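Side-chain contacts in putative uncharacterized protein (Aquifex aeolicus, PDB 3ME7), which probably binds copper and takes part in electron transfer, as a member of the SCO1/2 family whose soluble domain has a thioredoxin-like fold: residues 108-112 and 113-117; 19-23 and 24-28. One frame throughout, in Å; residues are numbered along the deposited sequence. Where two conformers were deposited one is given.

Contact 1 (108-112 and 113-117)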
loop_
_atom_site.group_PDB
_atom_site.type_symbol
_atom_site.label_atom_id
_atom_site.label_comp_id
_atom_site.label_asym_id
_atom_site.label_seq_id
_atom_site.Cartn_x
_atom_site.Cartn_y
_atom_site.Cartn_z
ATOM N N LYS A 108 -12.757 -5.626 2.837
ATOM C CA LYS A 108 -11.926 -6.479 3.703
ATOM C C LYS A 108 -10.562 -5.841 3.907
ATOM O O LYS A 108 -10.040 -5.799 5.023
ATOM C CB LYS A 108 -11.741 -7.892 3.123
ATOM C CG LYS A 108 -12.847 -8.884 3.468
ATOM C CD LYS A 108 -12.827 -10.081 2.525
ATOM C CE LYS A 108 -11.729 -11.086 2.839
ATOM N NZ LYS A 108 -11.927 -12.352 2.051
ATOM N N LEU A 109 -10.002 -5.321 2.827
ATOM C CA LEU A 109 -8.702 -4.695 2.888
ATOM C C LEU A 109 -8.753 -3.411 3.721
ATOM O O LEU A 109 -7.942 -3.228 4.640
ATOM C CB LEU A 109 -8.205 -4.413 1.467
ATOM C CG LEU A 109 -6.841 -3.744 1.303
ATOM C CD1 LEU A 109 -5.792 -4.447 2.124
ATOM C CD2 LEU A 109 -6.480 -3.701 -0.179
ATOM N N LEU A 110 -9.710 -2.533 3.432
ATOM C CA LEU A 110 -9.843 -1.265 4.177
ATOM C C LEU A 110 -10.213 -1.503 5.641
ATOM O O LEU A 110 -9.736 -0.798 6.539
ATOM C CB LEU A 110 -10.885 -0.364 3.500
ATOM C CG LEU A 110 -10.549 0.022 2.057
ATOM C CD1 LEU A 110 -11.658 0.963 1.532
ATOM C CD2 LEU A 110 -9.143 0.659 1.886
ATOM N N ASP A 111 -11.072 -2.490 5.882
ATOM C CA ASP A 111 -11.436 -2.845 7.246
ATOM C C ASP A 111 -10.205 -3.271 8.047
ATOM O O ASP A 111 -10.036 -2.855 9.199
ATOM C CB ASP A 111 -12.501 -3.943 7.258
ATOM C CG ASP A 111 -12.977 -4.251 8.653
ATOM O OD1 ASP A 111 -13.577 -3.355 9.275
ATOM O OD2 ASP A 111 -12.741 -5.365 9.126
ATOM N N ALA A 112 -9.339 -4.070 7.425
ATOM C CA ALA A 112 -8.167 -4.572 8.141
ATOM C C ALA A 112 -7.254 -3.422 8.574
ATOM O O ALA A 112 -6.684 -3.464 9.673
ATOM C CB ALA A 112 -7.406 -5.570 7.287
ATOM N N ILE A 113 -7.132 -2.400 7.729
ATOM C CA ILE A 113 -6.206 -1.298 8.001
ATOM C C ILE A 113 -6.874 -0.074 8.621
ATOM O O ILE A 113 -6.288 1.018 8.646
ATOM C CB ILE A 113 -5.350 -0.911 6.738
ATOM C CG1 ILE A 113 -6.245 -0.419 5.584
ATOM C CG2 ILE A 113 -4.449 -2.081 6.297
ATOM C CD1 ILE A 113 -5.462 0.315 4.466
ATOM N N ASP A 114 -8.118 -0.252 9.076
ATOM C CA ASP A 114 -8.893 0.804 9.760
ATOM C C ASP A 114 -8.997 2.077 8.929
ATOM O O ASP A 114 -8.901 3.199 9.450
ATOM C CB ASP A 114 -8.302 1.146 11.128
ATOM C CG ASP A 114 -8.354 -0.017 12.102
ATOM O OD1 ASP A 114 -9.250 -0.877 11.976
ATOM O OD2 ASP A 114 -7.477 -0.060 12.992
ATOM N N PHE A 115 -9.208 1.891 7.639
ATOM C CA PHE A 115 -9.252 2.992 6.694
ATOM C C PHE A 115 -10.710 3.256 6.319
ATOM O O PHE A 115 -11.421 2.327 5.933
ATOM C CB PHE A 115 -8.434 2.591 5.463
ATOM C CG PHE A 115 -8.263 3.687 4.446
ATOM C CD1 PHE A 115 -9.266 3.976 3.527
ATOM C CD2 PHE A 115 -7.082 4.426 4.395
ATOM C CE1 PHE A 115 -9.090 4.988 2.560
ATOM C CE2 PHE A 115 -6.905 5.449 3.457
ATOM C CZ PHE A 115 -7.886 5.710 2.530
ATOM N N ARG A 116 -11.164 4.503 6.441
ATOM C CA ARG A 116 -12.503 4.851 5.974
ATOM C C ARG A 116 -12.478 6.164 5.208
ATOM O O ARG A 116 -11.720 7.100 5.541
ATOM C CB ARG A 116 -13.558 4.839 7.086
ATOM C CG ARG A 116 -13.513 5.987 8.075
ATOM C CD ARG A 116 -14.551 5.809 9.199
ATOM N NE ARG A 116 -14.179 4.713 10.098
ATOM C CZ ARG A 116 -13.230 4.777 11.033
ATOM N NH1 ARG A 116 -12.963 3.707 11.783
ATOM N NH2 ARG A 116 -12.530 5.889 11.212
ATOM N N PHE A 117 -13.298 6.212 4.169
ATOM C CA PHE A 117 -13.400 7.412 3.358
ATOM C C PHE A 117 -14.844 7.854 3.277
ATOM O O PHE A 117 -15.752 7.091 3.625
ATOM C CB PHE A 117 -12.753 7.210 1.979
ATOM C CG PHE A 117 -13.405 6.157 1.108
ATOM C CD1 PHE A 117 -13.039 4.820 1.209
ATOM C CD2 PHE A 117 -14.349 6.512 0.153
ATOM C CE1 PHE A 117 -13.616 3.853 0.372
ATOM C CE2 PHE A 117 -14.927 5.553 -0.683
ATOM C CZ PHE A 117 -14.565 4.221 -0.566
HETATM O O HOH W 1 -8.594 -3.364 12.097
#

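Contact 2 (19-23 and 24-28)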
loop_
_atom_site.group_PDB
_atom_site.type_symbol
_atom_site.label_atom_id
_atom_site.label_comp_id
_atom_site.label_asym_id
_atom_site.label_seq_id
_atom_site.Cartn_x
_atom_site.Cartn_y
_atom_site.Cartn_z
ATOM N N ASN A 19 -3.276 -8.810 -14.367
ATOM C CA ASN A 19 -2.893 -10.025 -13.634
ATOM C C ASN A 19 -3.605 -10.131 -12.302
ATOM O O ASN A 19 -3.477 -9.258 -11.448
ATOM C CB ASN A 19 -1.387 -10.076 -13.369
ATOM C CG ASN A 19 -0.568 -10.035 -14.635
ATOM O OD1 ASN A 19 -0.786 -10.832 -15.557
ATOM N ND2 ASN A 19 0.386 -9.108 -14.694
ATOM N N GLU A 20 -4.340 -11.215 -12.124
ATOM C CA GLU A 20 -5.069 -11.439 -10.886
ATOM C C GLU A 20 -4.242 -12.274 -9.914
ATOM O O GLU A 20 -3.595 -13.248 -10.310
ATOM C CB GLU A 20 -6.348 -12.192 -11.211
ATOM C CG GLU A 20 -7.521 -11.725 -10.486
ATOM C CD GLU A 20 -8.786 -12.270 -11.087
ATOM O OE1 GLU A 20 -9.281 -11.722 -12.097
ATOM O OE2 GLU A 20 -9.259 -13.256 -10.536
ATOM N N PHE A 21 -4.271 -11.901 -8.643
ATOM C CA PHE A 21 -3.558 -12.647 -7.606
ATOM C C PHE A 21 -4.216 -12.433 -6.248
ATOM O O PHE A 21 -5.020 -11.504 -6.062
ATOM C CB PHE A 21 -2.071 -12.244 -7.557
ATOM C CG PHE A 21 -1.828 -10.809 -7.121
ATOM C CD1 PHE A 21 -1.933 -9.746 -8.036
ATOM C CD2 PHE A 21 -1.457 -10.519 -5.811
ATOM C CE1 PHE A 21 -1.704 -8.423 -7.635
ATOM C CE2 PHE A 21 -1.213 -9.202 -5.396
ATOM C CZ PHE A 21 -1.344 -8.147 -6.320
ATOM N N GLN A 22 -3.882 -13.305 -5.299
ATOM C CA GLN A 22 -4.354 -13.132 -3.937
ATOM C C GLN A 22 -3.265 -12.509 -3.100
ATOM O O GLN A 22 -2.073 -12.712 -3.350
ATOM C CB GLN A 22 -4.834 -14.449 -3.344
ATOM C CG GLN A 22 -6.194 -14.837 -3.903
ATOM C CD GLN A 22 -6.642 -16.179 -3.429
ATOM O OE1 GLN A 22 -6.014 -17.189 -3.732
ATOM N NE2 GLN A 22 -7.743 -16.207 -2.676
ATOM N N LEU A 23 -3.662 -11.713 -2.116
ATOM C CA LEU A 23 -2.677 -11.051 -1.284
ATOM C C LEU A 23 -1.659 -12.041 -0.695
ATOM O O LEU A 23 -0.467 -11.729 -0.611
ATOM C CB LEU A 23 -3.356 -10.232 -0.191
ATOM C CG LEU A 23 -2.395 -9.436 0.683
ATOM C CD1 LEU A 23 -1.536 -8.490 -0.181
ATOM C CD2 LEU A 23 -3.200 -8.658 1.696
ATOM N N LYS A 24 -2.117 -13.234 -0.328
ATOM C CA LYS A 24 -1.231 -14.278 0.206
ATOM C C LYS A 24 -0.076 -14.628 -0.744
ATOM O O LYS A 24 0.971 -15.139 -0.319
ATOM C CB LYS A 24 -2.032 -15.539 0.544
ATOM C CG LYS A 24 -2.554 -16.296 -0.673
ATOM C CD LYS A 24 -3.179 -17.621 -0.273
ATOM C CE LYS A 24 -4.461 -17.412 0.517
ATOM N NZ LYS A 24 -5.014 -18.711 1.010
ATOM N N ASN A 25 -0.260 -14.367 -2.039
ATOM C CA ASN A 25 0.768 -14.699 -3.035
ATOM C C ASN A 25 2.016 -13.831 -2.894
ATOM O O ASN A 25 3.073 -14.143 -3.453
ATOM C CB ASN A 25 0.226 -14.577 -4.462
ATOM C CG ASN A 25 -0.946 -15.518 -4.740
ATOM O OD1 ASN A 25 -1.813 -15.212 -5.566
ATOM N ND2 ASN A 25 -0.986 -16.658 -4.054
ATOM N N LEU A 26 1.880 -12.743 -2.147
ATOM C CA LEU A 26 2.986 -11.813 -1.893
ATOM C C LEU A 26 3.689 -12.093 -0.582
ATOM O O LEU A 26 4.628 -11.377 -0.235
ATOM C CB LEU A 26 2.497 -10.358 -1.871
ATOM C CG LEU A 26 1.803 -9.772 -3.121
ATOM C CD1 LEU A 26 1.376 -8.342 -2.847
ATOM C CD2 LEU A 26 2.690 -9.818 -4.340
ATOM N N LYS A 27 3.249 -13.112 0.156
ATOM C CA LYS A 27 3.955 -13.485 1.383
ATOM C C LYS A 27 5.429 -13.757 1.100
ATOM O O LYS A 27 5.789 -14.202 0.001
ATOM C CB LYS A 27 3.311 -14.699 2.058
ATOM C CG LYS A 27 2.075 -14.350 2.862
ATOM C CD LYS A 27 1.500 -15.601 3.529
ATOM C CE LYS A 27 0.153 -15.316 4.140
ATOM N NZ LYS A 27 -0.435 -16.519 4.800
ATOM N N GLY A 28 6.265 -13.513 2.102
ATOM C CA GLY A 28 7.693 -13.865 2.013
ATOM C C GLY A 28 8.612 -12.659 1.970
ATOM O O GLY A 28 9.830 -12.795 2.098
HETATM O O HOH W 2 -3.806 -17.579 -5.018
#

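Contact 1 (108-112 and 113-117)
Leu110 sets its CG beside its backbone N (chi1 -60°) and meets two phenylalanines that follow the helix: Phe115, whose CG lies anti to the backbone N (chi1 -174°), and Phe117. The two methyls divide the work. CD2 approaches the Phe115 ring obliquely, 3.7 Å from its CD1, whereas CD1 comes in the plane of the Phe117 ring at its edge, next to CE1. A branched leucine suits this place because one side chain serves both rings.

The backbone between them forms a Schellman motif that ends helix 103-112. Phe115 N bonds Leu110 O at 3.0 Å and nearly straight (175°), while Asp114 N reaches Asp111 O at 3.2 Å from above the carbonyl plane. Asp114, the C-prime residue, takes the left-handed conformation (positive phi) with which a Schellman motif ends a helix. Ile113 still bonds Leu109 O through its N, and its CG1 packs 3.4 Å from that same oxygen; beyond the turn its side chain touches Val131 and Tyr142. A water lies 2.6 Å from Asp114 OD1 and 3.1 Å from Ala112 O, placed to donate to either, while Asp114 OD2 takes a bond from Ser2 N.

Phe115 lies about 4 Å, side chain to side chain, from His126, a predicted copper ligand, and its ring also meets that of Phe72. The contact thus pairs a polar helix end, its last carbonyls met by backbone N-H groups and water, with an apolar cluster in which Phe115 comes close to a predicted copper ligand.

Contact 2 (19-23 and 24-28)
Leaving strand 20-22, the backbone winds directly into a short 3-10 turn, in which Asn25 N bonds Gln22 O at 2.8 Å and Leu26 N bonds Leu23 O at 3.0 Å. This strand is an edge of the mixed sheet in the thioredoxin-like domain, and the turn starts the connection to strand 31-36. Asn25 bends back over the start of the turn: with CG beside its backbone N (chi1 -61°), OD1 accepts the N-H of Gln22, the donor standing above the carboxamide plane. Gln22 and Asn25 therefore grip each other twice, backbone to backbone and backbone to side chain, and asparagine is short enough to close the second link without a detour.

Phe21, Leu23 and Leu26 form the apolar part of the contact. Leu26 lays CD1 obliquely against the Phe21 ring, 3.7 Å from CE2, and the same methyl meets Leu23 CD1 at 4.0 Å, these two leucines crossing at about a right angle. Beyond this trio Leu26 also packs on Trp66 and Ile68 of the central strand 66-71. With only an alanine here in place of Leu26, the Phe21 ring and Leu23 CD1 would probably lose the methyl that lies against both, and the turn its packing on strand 66-71. On the polar side, a water donates to Gln22 OE1 at 2.6 Å and accepts from Asn25 ND2 at 3.1 Å, bridging the two amide side chains.

From the N terminus, contact 2 comes first: residues 19-28 carry the chain off the edge strand 20-22 through a tight turn toward strand 31-36. Contact 1 follows much later, where residues 108-117 end helix 103-112 and lead into strand 118-120. The two lie in series, neither nested nor crossed, with centres about 18 Å apart and nearest atoms about 5 Å apart without touching. They nevertheless share neighbours: Leu23 and Leu109 both touch Val7, while Leu26 and Leu110 both pack on strand 66-71. Contact 2 ties the sheet edge to its middle, away from the predicted copper ligands; contact 1 joins the helix to the side near those ligands.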